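Local coordinates for protein acetyltransferase of GNAT family (Staphylococcus aureus subsp. aureus Mu50, PDB 3D8P) that probably transfers an acetyl group from acetyl-coenzyme A to an as yet unidentified acceptor, at residues A3-L17 with F55-T68. Sequence-based numbering, arbitrary orientation.
With ACT (acetate ion), chain D.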
loop_
_atom_site.group_PDB
_atom_site.type_symbol
_atom_site.label_atom_id
_atom_site.label_comp_id
_atom_site.label_asym_id
_atom_site.label_seq_id
_atom_site.Cartn_x
_atom_site.Cartn_y
_atom_site.Cartn_z
ATOM N N ALA A 3 -0.946 -21.236 -4.150
ATOM C CA ALA A 3 -2.049 -20.472 -4.785
ATOM C C ALA A 3 -1.594 -19.060 -5.186
ATOM O O ALA A 3 -1.947 -18.597 -6.267
ATOM C CB ALA A 3 -3.285 -20.408 -3.850
ATOM N N ILE A 4 -0.790 -18.406 -4.338
ATOM C CA ILE A 4 -0.408 -16.979 -4.513
ATOM C C ILE A 4 1.107 -16.711 -4.518
ATOM O O ILE A 4 1.843 -17.302 -3.736
ATOM C CB ILE A 4 -1.075 -16.128 -3.394
ATOM C CG1 ILE A 4 -2.601 -16.286 -3.452
ATOM C CG2 ILE A 4 -0.686 -14.668 -3.475
ATOM C CD1 ILE A 4 -3.220 -16.018 -4.805
ATOM N N ASN A 5 1.555 -15.819 -5.407
ATOM C CA ASN A 5 2.963 -15.393 -5.518
ATOM C C ASN A 5 3.048 -13.876 -5.451
ATOM O O ASN A 5 2.131 -13.200 -5.901
ATOM C CB ASN A 5 3.533 -15.807 -6.868
ATOM C CG ASN A 5 3.089 -17.173 -7.271
ATOM O OD1 ASN A 5 3.274 -18.136 -6.518
ATOM N ND2 ASN A 5 2.475 -17.277 -8.457
ATOM N N ILE A 6 4.154 -13.357 -4.923
ATOM C CA ILE A 6 4.375 -11.912 -4.837
ATOM C C ILE A 6 5.453 -11.561 -5.859
ATOM O O ILE A 6 6.522 -12.136 -5.843
ATOM C CB ILE A 6 4.819 -11.419 -3.409
ATOM C CG1 ILE A 6 3.883 -11.903 -2.304
ATOM C CG2 ILE A 6 4.907 -9.898 -3.341
ATOM C CD1 ILE A 6 2.493 -11.439 -2.416
ATOM N N ILE A 7 5.149 -10.614 -6.742
ATOM C CA ILE A 7 6.088 -10.133 -7.738
ATOM C C ILE A 7 6.167 -8.611 -7.687
ATOM O O ILE A 7 5.298 -7.939 -7.126
ATOM C CB ILE A 7 5.681 -10.553 -9.169
ATOM C CG1 ILE A 7 4.273 -10.016 -9.516
ATOM C CG2 ILE A 7 5.812 -12.088 -9.313
ATOM C CD1 ILE A 7 3.907 -10.083 -10.979
ATOM N N GLU A 8 7.226 -8.064 -8.259
ATOM C CA GLU A 8 7.324 -6.642 -8.398
ATOM C C GLU A 8 6.393 -6.247 -9.536
ATOM O O GLU A 8 6.196 -7.003 -10.505
ATOM C CB GLU A 8 8.752 -6.216 -8.718
ATOM C CG GLU A 8 8.940 -4.693 -8.655
ATOM C CD GLU A 8 10.402 -4.266 -8.683
ATOM O OE1 GLU A 8 11.018 -4.294 -9.775
ATOM O OE2 GLU A 8 10.919 -3.854 -7.616
ATOM N N TYR A 9 5.793 -5.072 -9.403
ATOM C CA TYR A 9 4.993 -4.506 -10.474
ATOM C C TYR A 9 5.861 -4.402 -11.736
ATOM O O TYR A 9 7.040 -4.071 -11.647
ATOM C CB TYR A 9 4.509 -3.114 -10.068
ATOM C CG TYR A 9 3.932 -2.290 -11.210
ATOM C CD1 TYR A 9 2.577 -2.355 -11.517
ATOM C CD2 TYR A 9 4.738 -1.447 -11.971
ATOM C CE1 TYR A 9 2.042 -1.632 -12.550
ATOM C CE2 TYR A 9 4.211 -0.718 -13.018
ATOM C CZ TYR A 9 2.853 -0.806 -13.285
ATOM O OH TYR A 9 2.300 -0.092 -14.308
ATOM N N ASN A 10 5.276 -4.718 -12.891
ATOM C CA ASN A 10 5.879 -4.367 -14.172
ATOM C C ASN A 10 4.790 -3.653 -14.998
ATOM O O ASN A 10 3.598 -3.750 -14.637
ATOM C CB ASN A 10 6.579 -5.551 -14.862
ATOM C CG ASN A 10 5.614 -6.551 -15.449
ATOM O OD1 ASN A 10 4.871 -6.228 -16.361
ATOM N ND2 ASN A 10 5.674 -7.796 -14.975
ATOM N N ARG A 11 5.206 -2.904 -16.030
ATOM C CA ARG A 11 4.316 -2.045 -16.850
ATOM C C ARG A 11 3.159 -2.737 -17.544
ATOM O O ARG A 11 2.177 -2.088 -17.889
ATOM C CB ARG A 11 5.116 -1.297 -17.929
ATOM C CG ARG A 11 6.088 -0.297 -17.339
ATOM C CD ARG A 11 6.524 0.746 -18.364
ATOM N NE ARG A 11 7.227 0.180 -19.510
ATOM C CZ ARG A 11 8.506 -0.205 -19.509
ATOM N NH1 ARG A 11 9.227 -0.158 -18.397
ATOM N NH2 ARG A 11 9.060 -0.669 -20.622
ATOM N N SER A 12 3.275 -4.041 -17.776
ATOM C CA SER A 12 2.192 -4.775 -18.412
ATOM C C SER A 12 0.940 -4.729 -17.569
ATOM O O SER A 12 -0.161 -4.823 -18.097
ATOM C CB SER A 12 2.590 -6.234 -18.692
ATOM O OG SER A 12 2.947 -6.952 -17.524
ATOM N N TYR A 13 1.114 -4.546 -16.255
ATOM C CA TYR A 13 0.005 -4.579 -15.301
ATOM C C TYR A 13 -0.678 -3.237 -15.084
ATOM O O TYR A 13 -1.632 -3.179 -14.308
ATOM C CB TYR A 13 0.494 -5.115 -13.959
ATOM C CG TYR A 13 0.646 -6.609 -13.859
ATOM C CD1 TYR A 13 -0.470 -7.430 -13.714
ATOM C CD2 TYR A 13 1.902 -7.206 -13.865
ATOM C CE1 TYR A 13 -0.340 -8.803 -13.592
ATOM C CE2 TYR A 13 2.046 -8.584 -13.744
ATOM C CZ TYR A 13 0.929 -9.381 -13.589
ATOM O OH TYR A 13 1.075 -10.766 -13.489
ATOM N N LYS A 14 -0.227 -2.181 -15.771
ATOM C CA LYS A 14 -0.777 -0.829 -15.568
ATOM C C LYS A 14 -2.300 -0.758 -15.548
ATOM O O LYS A 14 -2.887 -0.302 -14.576
ATOM C CB LYS A 14 -0.285 0.153 -16.630
ATOM C CG LYS A 14 -0.881 1.552 -16.434
ATOM C CD LYS A 14 -0.262 2.586 -17.350
ATOM C CE LYS A 14 -0.979 3.923 -17.199
ATOM N NZ LYS A 14 -0.353 5.011 -18.025
ATOM N N GLU A 15 -2.935 -1.193 -16.620
ATOM C CA GLU A 15 -4.384 -1.040 -16.734
ATOM C C GLU A 15 -5.160 -1.971 -15.778
ATOM O O GLU A 15 -6.178 -1.571 -15.196
ATOM C CB GLU A 15 -4.830 -1.204 -18.202
ATOM C CG GLU A 15 -4.322 -0.074 -19.131
ATOM C CD GLU A 15 -4.809 1.317 -18.702
ATOM O OE1 GLU A 15 -5.860 1.389 -18.046
ATOM O OE2 GLU A 15 -4.135 2.328 -18.982
ATOM N N GLU A 16 -4.667 -3.196 -15.616
ATOM C CA GLU A 16 -5.248 -4.133 -14.668
ATOM C C GLU A 16 -5.188 -3.597 -13.238
ATOM O O GLU A 16 -6.177 -3.683 -12.505
ATOM C CB GLU A 16 -4.565 -5.509 -14.738
ATOM C CG GLU A 16 -5.345 -6.578 -13.948
ATOM C CD GLU A 16 -4.659 -7.926 -13.866
ATOM O OE1 GLU A 16 -3.734 -8.194 -14.647
ATOM O OE2 GLU A 16 -5.065 -8.739 -13.018
ATOM N N LEU A 17 -4.034 -3.038 -12.862
ATOM C CA LEU A 17 -3.820 -2.486 -11.531
ATOM C C LEU A 17 -4.791 -1.368 -11.234
ATOM O O LEU A 17 -5.444 -1.360 -10.209
ATOM C CB LEU A 17 -2.398 -1.949 -11.393
ATOM C CG LEU A 17 -2.058 -1.301 -10.038
ATOM C CD1 LEU A 17 -2.264 -2.311 -8.962
ATOM C CD2 LEU A 17 -0.634 -0.771 -9.966
ATOM N N PHE A 55 6.766 -1.429 -5.174
ATOM C CA PHE A 55 5.397 -1.746 -5.531
ATOM C C PHE A 55 5.349 -3.231 -5.894
ATOM O O PHE A 55 5.999 -3.690 -6.854
ATOM C CB PHE A 55 4.828 -0.827 -6.626
ATOM C CG PHE A 55 3.355 -0.682 -6.533
ATOM C CD1 PHE A 55 2.525 -1.765 -6.818
ATOM C CD2 PHE A 55 2.781 0.487 -6.082
ATOM C CE1 PHE A 55 1.164 -1.669 -6.706
ATOM C CE2 PHE A 55 1.413 0.596 -5.970
ATOM C CZ PHE A 55 0.595 -0.484 -6.281
ATOM N N TRP A 56 4.599 -3.976 -5.079
ATOM C CA TRP A 56 4.481 -5.423 -5.188
ATOM C C TRP A 56 3.050 -5.819 -5.515
ATOM O O TRP A 56 2.089 -5.142 -5.116
ATOM C CB TRP A 56 4.902 -6.101 -3.879
ATOM C CG TRP A 56 6.277 -5.735 -3.393
ATOM C CD1 TRP A 56 6.580 -4.876 -2.362
ATOM C CD2 TRP A 56 7.535 -6.205 -3.905
ATOM N NE1 TRP A 56 7.941 -4.782 -2.212
ATOM C CE2 TRP A 56 8.553 -5.586 -3.140
ATOM C CE3 TRP A 56 7.900 -7.095 -4.925
ATOM C CZ2 TRP A 56 9.906 -5.829 -3.362
ATOM C CZ3 TRP A 56 9.236 -7.332 -5.153
ATOM C CH2 TRP A 56 10.232 -6.688 -4.378
ATOM N N LEU A 57 2.923 -6.903 -6.267
ATOM C CA LEU A 57 1.626 -7.464 -6.616
ATOM C C LEU A 57 1.541 -8.881 -6.104
ATOM O O LEU A 57 2.473 -9.663 -6.271
ATOM C CB LEU A 57 1.440 -7.511 -8.137
ATOM C CG LEU A 57 1.650 -6.201 -8.883
ATOM C CD1 LEU A 57 1.494 -6.422 -10.365
ATOM C CD2 LEU A 57 0.683 -5.122 -8.368
ATOM N N ALA A 58 0.413 -9.211 -5.488
ATOM C CA ALA A 58 0.085 -10.589 -5.166
ATOM C C ALA A 58 -0.713 -11.053 -6.374
ATOM O O ALA A 58 -1.684 -10.384 -6.784
ATOM C CB ALA A 58 -0.730 -10.677 -3.906
ATOM N N ILE A 59 -0.286 -12.174 -6.964
ATOM C CA ILE A 59 -0.904 -12.686 -8.157
ATOM C C ILE A 59 -1.294 -14.159 -7.988
ATOM O O ILE A 59 -0.658 -14.916 -7.259
ATOM C CB ILE A 59 0.021 -12.476 -9.405
ATOM C CG1 ILE A 59 1.328 -13.275 -9.273
ATOM C CG2 ILE A 59 0.322 -10.978 -9.621
ATOM C CD1 ILE A 59 2.172 -13.340 -10.568
ATOM N N ASN A 60 -2.343 -14.561 -8.684
ATOM C CA ASN A 60 -2.811 -15.934 -8.610
ATOM C C ASN A 60 -2.138 -16.802 -9.690
ATOM O O ASN A 60 -1.172 -16.369 -10.338
ATOM C CB ASN A 60 -4.346 -15.955 -8.679
ATOM C CG ASN A 60 -4.898 -15.487 -10.015
ATOM O OD1 ASN A 60 -4.162 -15.268 -10.976
ATOM N ND2 ASN A 60 -6.221 -15.365 -10.084
ATOM N N ASN A 61 -2.635 -18.023 -9.861
ATOM C CA ASN A 61 -2.089 -18.981 -10.826
ATOM C C ASN A 61 -2.194 -18.515 -12.279
ATOM O O ASN A 61 -1.405 -18.921 -13.129
ATOM C CB ASN A 61 -2.775 -20.357 -10.647
ATOM C CG ASN A 61 -4.273 -20.338 -11.015
ATOM O OD1 ASN A 61 -5.036 -19.472 -10.565
ATOM N ND2 ASN A 61 -4.693 -21.304 -11.840
ATOM N N HIS A 62 -3.178 -17.664 -12.555
ATOM C CA HIS A 62 -3.371 -17.075 -13.878
ATOM C C HIS A 62 -2.578 -15.769 -14.054
ATOM O O HIS A 62 -2.648 -15.116 -15.102
ATOM C CB HIS A 62 -4.861 -16.874 -14.110
ATOM C CG HIS A 62 -5.610 -18.167 -14.218
ATOM N ND1 HIS A 62 -5.544 -18.970 -15.340
ATOM C CD2 HIS A 62 -6.416 -18.812 -13.341
ATOM C CE1 HIS A 62 -6.285 -20.046 -15.154
ATOM N NE2 HIS A 62 -6.823 -19.977 -13.948
ATOM N N GLN A 63 -1.810 -15.445 -13.020
ATOM C CA GLN A 63 -0.957 -14.257 -12.933
ATOM C C GLN A 63 -1.748 -12.924 -12.891
ATOM O O GLN A 63 -1.245 -11.853 -13.263
ATOM C CB GLN A 63 0.124 -14.322 -14.026
ATOM C CG GLN A 63 0.924 -15.626 -13.919
ATOM C CD GLN A 63 2.129 -15.686 -14.832
ATOM O OE1 GLN A 63 2.945 -14.765 -14.857
ATOM N NE2 GLN A 63 2.260 -16.798 -15.587
ATOM N N ASN A 64 -2.992 -13.003 -12.441
ATOM C CA ASN A 64 -3.788 -11.808 -12.258
ATOM C C ASN A 64 -3.611 -11.266 -10.863
ATOM O O ASN A 64 -3.370 -12.015 -9.926
ATOM C CB ASN A 64 -5.249 -12.099 -12.497
ATOM C CG ASN A 64 -5.526 -12.428 -13.937
ATOM O OD1 ASN A 64 -6.089 -13.464 -14.219
ATOM N ND2 ASN A 64 -5.091 -11.556 -14.860
ATOM N N ILE A 65 -3.782 -9.960 -10.744
ATOM C CA ILE A 65 -3.635 -9.249 -9.489
ATOM C C ILE A 65 -4.751 -9.615 -8.539
ATOM O O ILE A 65 -5.926 -9.509 -8.892
ATOM C CB ILE A 65 -3.650 -7.677 -9.709
ATOM C CG1 ILE A 65 -2.450 -7.247 -10.562
ATOM C CG2 ILE A 65 -3.652 -6.945 -8.336
ATOM C CD1 ILE A 65 -2.436 -5.798 -11.017
ATOM N N VAL A 66 -4.374 -10.082 -7.345
ATOM C CA VAL A 66 -5.327 -10.322 -6.266
ATOM C C VAL A 66 -4.974 -9.449 -5.032
ATOM O O VAL A 66 -5.728 -9.399 -4.075
ATOM C CB VAL A 66 -5.501 -11.853 -5.911
ATOM C CG1 VAL A 66 -6.024 -12.646 -7.114
ATOM C CG2 VAL A 66 -4.227 -12.471 -5.348
ATOM N N GLY A 67 -3.844 -8.737 -5.089
ATOM C CA GLY A 67 -3.449 -7.832 -4.062
ATOM C C GLY A 67 -2.350 -6.870 -4.502
ATOM O O GLY A 67 -1.579 -7.141 -5.449
ATOM N N THR A 68 -2.269 -5.740 -3.802
ATOM C CA THR A 68 -1.292 -4.712 -4.121
ATOM C C THR A 68 -0.737 -4.075 -2.861
ATOM O O THR A 68 -1.393 -4.066 -1.805
ATOM C CB THR A 68 -1.910 -3.562 -5.016
ATOM O OG1 THR A 68 -2.943 -2.894 -4.297
ATOM C CG2 THR A 68 -2.478 -4.111 -6.350
HETATM C C ACT D . 4.051 2.655 -15.852
HETATM O O ACT D . 5.042 2.786 -15.084
HETATM O OXT ACT D . 3.373 1.619 -15.655
HETATM C CH3 ACT D . 3.680 3.648 -16.937
HETATM O O HOH W 1 -4.538 -19.198 -7.600
HETATM O O HOH W 2 9.034 -3.192 -5.445
HETATM O O HOH W 3 3.575 -11.845 -13.923
HETATM O O HOH W 4 -7.017 -8.339 -11.327
#
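Strand 5-8 pairs antiparallel with strand 55-59 at the outer edge of the mixed GNAT sheet, and the chain then folds the start of helix 14-28 back over one face of that pairing. Asn5 with Ile59 and Ile7 with Leu57 form hydrogen-bonded pairs, and a fifth bond from Tyr9 N to Phe55 O, 2.9 Å, carries the register past the strand's end. On the helix-bearing face, Leu57 CD1 sits over one face of the Tyr13 ring, 3.8 Å from its centroid and offset toward the rim, a CH-pi contact. Tyr13 and Ile65 slide past each other in opposite directions, CD1 of Ile65 3.7 Å from Tyr13 CD1. With CG1 held between its backbone N and carbonyl carbon (chi1 59°), Ile7 reaches across to Ile59 at about a right angle, their CD1 atoms 3.7 Å apart. On the other face, Ile6 CD1 rests on Ala58 CB at 3.6 Å; helix 95-109 packs there, touching Ile6, Trp56 and Ala58. Tyr13 OH holds the end of the Asn60-Gln63 turn, donating to Gln63 O at 2.6 Å and accepting from a water shared with Gln63 OE1. Just beyond the turn, the extended Glu16 side chain brings OE2 to Ile65 N at 2.9 Å, the donor standing above the carboxylate plane; Asn64 ND2 adds a weak bond. With a water also donating to OE2, the carboxylate probably stays ionised, while the phenol satisfies a turn carbonyl beside an otherwise apolar layer.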